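Long-range contacts in VP2 (Primate bocaparvovirus 1, PDB 7L0Y), which self-assembles with its size variants, sixty copies in all, into the T=1 icosahedral shell that encloses the genome of human bocavirus 1: residues T51-T56 with I172-A177; V132-D137 with T216-N221. All coordinates share one frame; numbering follows the deposited sequence.

Contact 1 (T51-T56 with I172-A177); sequences TEAIET and IENELA
N174 reaches across to the turn at A53-E55, joining the end of strand 50-53, in the jelly-roll fold of parvovirus capsid proteins, to the loop that follows strand 161-169 and precedes helix 189-195. The amide is the buried, many-sided part of the contact, meeting A53, I54 and E55 together. With CG anti to the backbone N (chi1 -166°), ND2 comes to 4.2 Å from A53 CB and also lies 4.2 Å from the backbone N of E55. That is van der Waals spacing, so the amide fills the side of the bend without being bonded to it. R65 of strand 65-69 packs on N174 as well. Behind the amide the chain turns tightly, the N of A177 donating to N174 O at 3.0 Å.

Toward solvent the neighbours thin out. E55 is exposed and its CA-CB bond leads away from the loop segment; Y487 of a neighbouring subunit packs on both E55 and A53. The CA-CB bond of E175 runs alongside the gap, yet the chain bends at chi2 (68°) and its end comes nearer. There a single pair of atoms meets: the carboxyl oxygen OE1 of E175 stops 4.0 Å from the methyl CG2 of T56.

Contact 2 (V132-D137 with T216-N221); sequences VHIFCD and TEFTFN
I134 and F218 meet through their first torsions: chi1 of -63° in I134 puts CG1 anti to the carbonyl carbon and leaves CG2 anti to the backbone N, while chi1 of -60° in F218 sets CG anti to the carbonyl carbon. The CG2 methyl of I134 thus arrives at the edge of the ring, in its plane, 3.9 Å from F218 CZ and equally near CE2. C136 takes the next place along the same strand face. Its CB approaches the ring obliquely, 3.4 Å from F218 CE1. SG stands 5.0 Å from the F218 ring centroid, an oblique sulfur-aromatic contact. The two strands belong to the facing sheets of the viral jelly roll: 132-137 is bonded to 208-210 and 424-429, whereas 216-221 pairs with 95-118. They run nearly parallel, with 8.9 Å between the segment axes, a spacing that leaves the bridging to side chains, with the F218 ring reaching the backbone at F135-C136. I425 of strand 424-429 also touches both I134 and F218. At the other end of the contact T216 divides its two branches: OG1 hydrogen-bonds to OE1 of Q208, and CG2 packs 3.9 Å from I134 CD1. T216 and E217 also continue their sheet into a neighbouring subunit through an antiparallel ladder.

Contact 2 sits inside the jelly-roll sandwich, whereas contact 1 lies at the surface among the loops that grow out of it; their centres are 32 Å apart and their nearest atoms about 16 Å, so they do not touch. The segments alternate along the chain, since 132-137 falls between 51-56 and 172-177, and 172-177 comes before 216-221. A path of paired strands joins them: 132-137 to 424-429, then 71-74, 161-169, 65-69 and finally 50-53. Both also meet the same neighbouring subunit, contact 1 through packing on Y487 of that chain and contact 2 through its shared beta ladder, so core and loop alike face one intersubunit boundary.

Contact 1 (T51-T56 with I172-A177)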
loop_
_atom_site.group_PDB
_atom_site.type_symbol
_atom_site.label_atom_id
_atom_site.label_comp_id
_atom_site.label_asym_id
_atom_site.label_seq_id
_atom_site.Cartn_x
_atom_site.Cartn_y
_atom_site.Cartn_z
ATOM N N THR A 51 -105.137 7.299 44.453
ATOM C CA THR A 51 -104.989 6.763 45.796
ATOM C C THR A 51 -106.337 6.231 46.247
ATOM O O THR A 51 -107.367 6.584 45.676
ATOM C CB THR A 51 -104.468 7.809 46.776
ATOM O OG1 THR A 51 -105.361 8.921 46.804
ATOM C CG2 THR A 51 -103.083 8.283 46.370
ATOM N N GLU A 52 -106.326 5.326 47.212
ATOM C CA GLU A 52 -107.553 4.765 47.756
ATOM C C GLU A 52 -107.355 4.567 49.241
ATOM O O GLU A 52 -106.302 4.090 49.664
ATOM C CB GLU A 52 -107.919 3.430 47.099
ATOM C CG GLU A 52 -108.235 3.517 45.622
ATOM C CD GLU A 52 -106.992 3.447 44.760
ATOM O OE1 GLU A 52 -105.885 3.305 45.315
ATOM O OE2 GLU A 52 -107.123 3.550 43.525
ATOM N N ALA A 53 -108.360 4.935 50.025
ATOM C CA ALA A 53 -108.374 4.692 51.459
ATOM C C ALA A 53 -109.628 3.905 51.806
ATOM O O ALA A 53 -110.709 4.190 51.281
ATOM C CB ALA A 53 -108.323 6.003 52.243
ATOM N N ILE A 54 -109.473 2.901 52.671
ATOM C CA ILE A 54 -110.605 2.062 53.059
ATOM C C ILE A 54 -111.445 2.748 54.128
ATOM O O ILE A 54 -112.677 2.627 54.143
ATOM C CB ILE A 54 -110.107 0.688 53.540
ATOM C CG1 ILE A 54 -109.479 -0.097 52.390
ATOM C CG2 ILE A 54 -111.239 -0.091 54.178
ATOM C CD1 ILE A 54 -108.811 -1.373 52.841
ATOM N N GLU A 55 -110.796 3.486 55.029
ATOM C CA GLU A 55 -111.385 4.048 56.243
ATOM C C GLU A 55 -111.876 2.972 57.206
ATOM O O GLU A 55 -112.786 3.239 58.001
ATOM C CB GLU A 55 -112.527 5.033 55.947
ATOM C CG GLU A 55 -112.095 6.340 55.273
ATOM C CD GLU A 55 -112.110 6.284 53.753
ATOM O OE1 GLU A 55 -112.464 5.232 53.190
ATOM O OE2 GLU A 55 -111.773 7.303 53.116
ATOM N N THR A 56 -111.296 1.767 57.153
ATOM C CA THR A 56 -111.512 0.631 58.079
ATOM C C THR A 56 -113.011 0.467 58.346
ATOM O O THR A 56 -113.775 0.311 57.382
ATOM C CB THR A 56 -110.621 0.773 59.324
ATOM O OG1 THR A 56 -110.764 -0.388 60.153
ATOM C CG2 THR A 56 -110.905 2.039 60.147
ATOM N N ILE A 172 -98.531 5.046 53.149
ATOM C CA ILE A 172 -98.519 5.355 54.568
ATOM C C ILE A 172 -99.297 4.270 55.284
ATOM O O ILE A 172 -100.138 3.596 54.690
ATOM C CB ILE A 172 -99.128 6.747 54.845
ATOM C CG1 ILE A 172 -98.841 7.200 56.271
ATOM C CG2 ILE A 172 -100.616 6.705 54.652
ATOM C CD1 ILE A 172 -99.171 8.635 56.509
ATOM N N GLU A 173 -99.018 4.100 56.569
ATOM C CA GLU A 173 -99.833 3.212 57.384
ATOM C C GLU A 173 -101.099 3.966 57.757
ATOM O O GLU A 173 -101.044 4.982 58.455
ATOM C CB GLU A 173 -99.049 2.767 58.613
ATOM C CG GLU A 173 -99.701 1.662 59.412
ATOM C CD GLU A 173 -98.811 1.173 60.539
ATOM O OE1 GLU A 173 -97.725 1.758 60.729
ATOM O OE2 GLU A 173 -99.187 0.202 61.229
ATOM N N ASN A 174 -102.245 3.467 57.298
ATOM C CA ASN A 174 -103.432 4.311 57.220
ATOM C C ASN A 174 -104.055 4.522 58.589
ATOM O O ASN A 174 -104.607 5.589 58.868
ATOM C CB ASN A 174 -104.449 3.699 56.259
ATOM C CG ASN A 174 -105.543 4.670 55.872
ATOM O OD1 ASN A 174 -105.317 5.875 55.783
ATOM N ND2 ASN A 174 -106.740 4.148 55.645
ATOM N N GLU A 175 -103.988 3.513 59.455
ATOM C CA GLU A 175 -104.557 3.661 60.789
ATOM C C GLU A 175 -103.827 4.740 61.575
ATOM O O GLU A 175 -104.406 5.373 62.465
ATOM C CB GLU A 175 -104.502 2.324 61.525
ATOM C CG GLU A 175 -105.195 2.306 62.870
ATOM C CD GLU A 175 -106.701 2.430 62.769
ATOM O OE1 GLU A 175 -107.245 2.237 61.664
ATOM O OE2 GLU A 175 -107.342 2.722 63.800
ATOM N N LEU A 176 -102.554 4.972 61.254
ATOM C CA LEU A 176 -101.802 6.017 61.940
ATOM C C LEU A 176 -102.294 7.401 61.548
ATOM O O LEU A 176 -102.043 8.378 62.262
ATOM C CB LEU A 176 -100.311 5.877 61.657
ATOM C CG LEU A 176 -99.567 4.981 62.641
ATOM C CD1 LEU A 176 -99.898 5.446 64.035
ATOM C CD2 LEU A 176 -99.967 3.549 62.485
ATOM N N ALA A 177 -102.980 7.514 60.420
ATOM C CA ALA A 177 -103.721 8.734 60.114
ATOM C C ALA A 177 -105.219 8.443 60.105
ATOM O O ALA A 177 -105.780 7.894 59.160
ATOM C CB ALA A 177 -103.256 9.313 58.784
#

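Contact 2 (V132-D137 with T216-N221)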
loop_
_atom_site.group_PDB
_atom_site.type_symbol
_atom_site.label_atom_id
_atom_site.label_comp_id
_atom_site.label_asym_id
_atom_site.label_seq_id
_atom_site.Cartn_x
_atom_site.Cartn_y
_atom_site.Cartn_z
ATOM N N VAL A 132 -94.116 0.886 23.951
ATOM C CA VAL A 132 -94.312 0.476 25.332
ATOM C C VAL A 132 -93.120 0.968 26.128
ATOM O O VAL A 132 -91.981 0.899 25.659
ATOM C CB VAL A 132 -94.490 -1.049 25.493
ATOM C CG1 VAL A 132 -95.755 -1.492 24.836
ATOM C CG2 VAL A 132 -93.316 -1.803 24.919
ATOM N N HIS A 133 -93.392 1.493 27.309
ATOM C CA HIS A 133 -92.367 1.911 28.244
ATOM C C HIS A 133 -91.926 0.714 29.065
ATOM O O HIS A 133 -92.759 -0.041 29.566
ATOM C CB HIS A 133 -92.918 3.009 29.143
ATOM C CG HIS A 133 -93.307 4.243 28.403
ATOM N ND1 HIS A 133 -92.409 5.240 28.095
ATOM C CD2 HIS A 133 -94.478 4.606 27.837
ATOM C CE1 HIS A 133 -93.024 6.188 27.414
ATOM N NE2 HIS A 133 -94.279 5.826 27.241
ATOM N N ILE A 134 -90.622 0.528 29.175
ATOM C CA ILE A 134 -90.045 -0.569 29.931
ATOM C C ILE A 134 -88.855 -0.027 30.693
ATOM O O ILE A 134 -87.999 0.646 30.116
ATOM C CB ILE A 134 -89.609 -1.731 29.020
ATOM C CG1 ILE A 134 -90.811 -2.336 28.308
ATOM C CG2 ILE A 134 -88.920 -2.802 29.824
ATOM C CD1 ILE A 134 -90.451 -3.261 27.205
ATOM N N PHE A 135 -88.801 -0.304 31.986
ATOM C CA PHE A 135 -87.552 -0.108 32.690
ATOM C C PHE A 135 -87.508 -1.073 33.855
ATOM O O PHE A 135 -88.540 -1.477 34.390
ATOM C CB PHE A 135 -87.377 1.331 33.176
ATOM C CG PHE A 135 -88.237 1.681 34.329
ATOM C CD1 PHE A 135 -87.719 1.684 35.605
ATOM C CD2 PHE A 135 -89.568 1.941 34.153
ATOM C CE1 PHE A 135 -88.502 1.986 36.668
ATOM C CE2 PHE A 135 -90.351 2.240 35.214
ATOM C CZ PHE A 135 -89.817 2.264 36.470
ATOM N N CYS A 136 -86.297 -1.446 34.226
ATOM C CA CYS A 136 -86.036 -2.233 35.414
ATOM C C CYS A 136 -85.633 -1.278 36.520
ATOM O O CYS A 136 -84.867 -0.342 36.285
ATOM C CB CYS A 136 -84.937 -3.262 35.148
ATOM S SG CYS A 136 -84.521 -4.376 36.500
ATOM N N ASP A 137 -86.147 -1.505 37.713
ATOM C CA ASP A 137 -85.707 -0.756 38.875
ATOM C C ASP A 137 -84.727 -1.665 39.604
ATOM O O ASP A 137 -85.129 -2.535 40.375
ATOM C CB ASP A 137 -86.903 -0.385 39.741
ATOM C CG ASP A 137 -86.545 0.532 40.886
ATOM O OD1 ASP A 137 -85.409 1.042 40.929
ATOM O OD2 ASP A 137 -87.399 0.714 41.770
ATOM N N THR A 216 -85.666 -5.488 24.147
ATOM C CA THR A 216 -84.857 -5.042 25.272
ATOM C C THR A 216 -84.410 -6.240 26.096
ATOM O O THR A 216 -85.048 -7.292 26.074
ATOM C CB THR A 216 -85.621 -4.035 26.161
ATOM O OG1 THR A 216 -84.740 -3.499 27.154
ATOM C CG2 THR A 216 -86.810 -4.687 26.847
ATOM N N GLU A 217 -83.311 -6.075 26.818
ATOM C CA GLU A 217 -82.688 -7.172 27.542
ATOM C C GLU A 217 -82.092 -6.681 28.854
ATOM O O GLU A 217 -81.446 -5.636 28.896
ATOM C CB GLU A 217 -81.617 -7.819 26.682
ATOM C CG GLU A 217 -80.953 -9.012 27.297
ATOM C CD GLU A 217 -79.938 -9.625 26.363
ATOM O OE1 GLU A 217 -79.791 -9.119 25.230
ATOM O OE2 GLU A 217 -79.267 -10.595 26.765
ATOM N N PHE A 218 -82.302 -7.450 29.916
ATOM C CA PHE A 218 -81.779 -7.151 31.242
ATOM C C PHE A 218 -80.940 -8.318 31.732
ATOM O O PHE A 218 -81.296 -9.477 31.524
ATOM C CB PHE A 218 -82.909 -6.889 32.232
ATOM C CG PHE A 218 -83.781 -5.746 31.855
ATOM C CD1 PHE A 218 -83.414 -4.456 32.150
ATOM C CD2 PHE A 218 -84.963 -5.960 31.184
ATOM C CE1 PHE A 218 -84.208 -3.409 31.792
ATOM C CE2 PHE A 218 -85.760 -4.910 30.824
ATOM C CZ PHE A 218 -85.384 -3.632 31.132
ATOM N N THR A 219 -79.823 -8.015 32.382
ATOM C CA THR A 219 -78.991 -9.033 33.003
ATOM C C THR A 219 -78.785 -8.716 34.474
ATOM O O THR A 219 -78.773 -7.558 34.889
ATOM C CB THR A 219 -77.633 -9.176 32.312
ATOM O OG1 THR A 219 -76.976 -7.907 32.267
ATOM C CG2 THR A 219 -77.797 -9.721 30.914
ATOM N N PHE A 220 -78.641 -9.773 35.262
ATOM C CA PHE A 220 -78.483 -9.646 36.698
ATOM C C PHE A 220 -77.534 -10.733 37.169
ATOM O O PHE A 220 -77.665 -11.886 36.764
ATOM C CB PHE A 220 -79.835 -9.765 37.404
ATOM C CG PHE A 220 -79.759 -9.635 38.886
ATOM C CD1 PHE A 220 -79.736 -8.393 39.481
ATOM C CD2 PHE A 220 -79.705 -10.759 39.690
ATOM C CE1 PHE A 220 -79.669 -8.273 40.839
ATOM C CE2 PHE A 220 -79.630 -10.642 41.050
ATOM C CZ PHE A 220 -79.613 -9.400 41.624
ATOM N N ASN A 221 -76.588 -10.366 38.020
ATOM C CA ASN A 221 -75.665 -11.322 38.616
ATOM C C ASN A 221 -76.042 -11.523 40.071
ATOM O O ASN A 221 -75.904 -10.609 40.886
ATOM C CB ASN A 221 -74.221 -10.860 38.485
ATOM C CG ASN A 221 -73.737 -10.892 37.067
ATOM O OD1 ASN A 221 -73.180 -9.921 36.567
ATOM N ND2 ASN A 221 -73.937 -12.017 36.407
#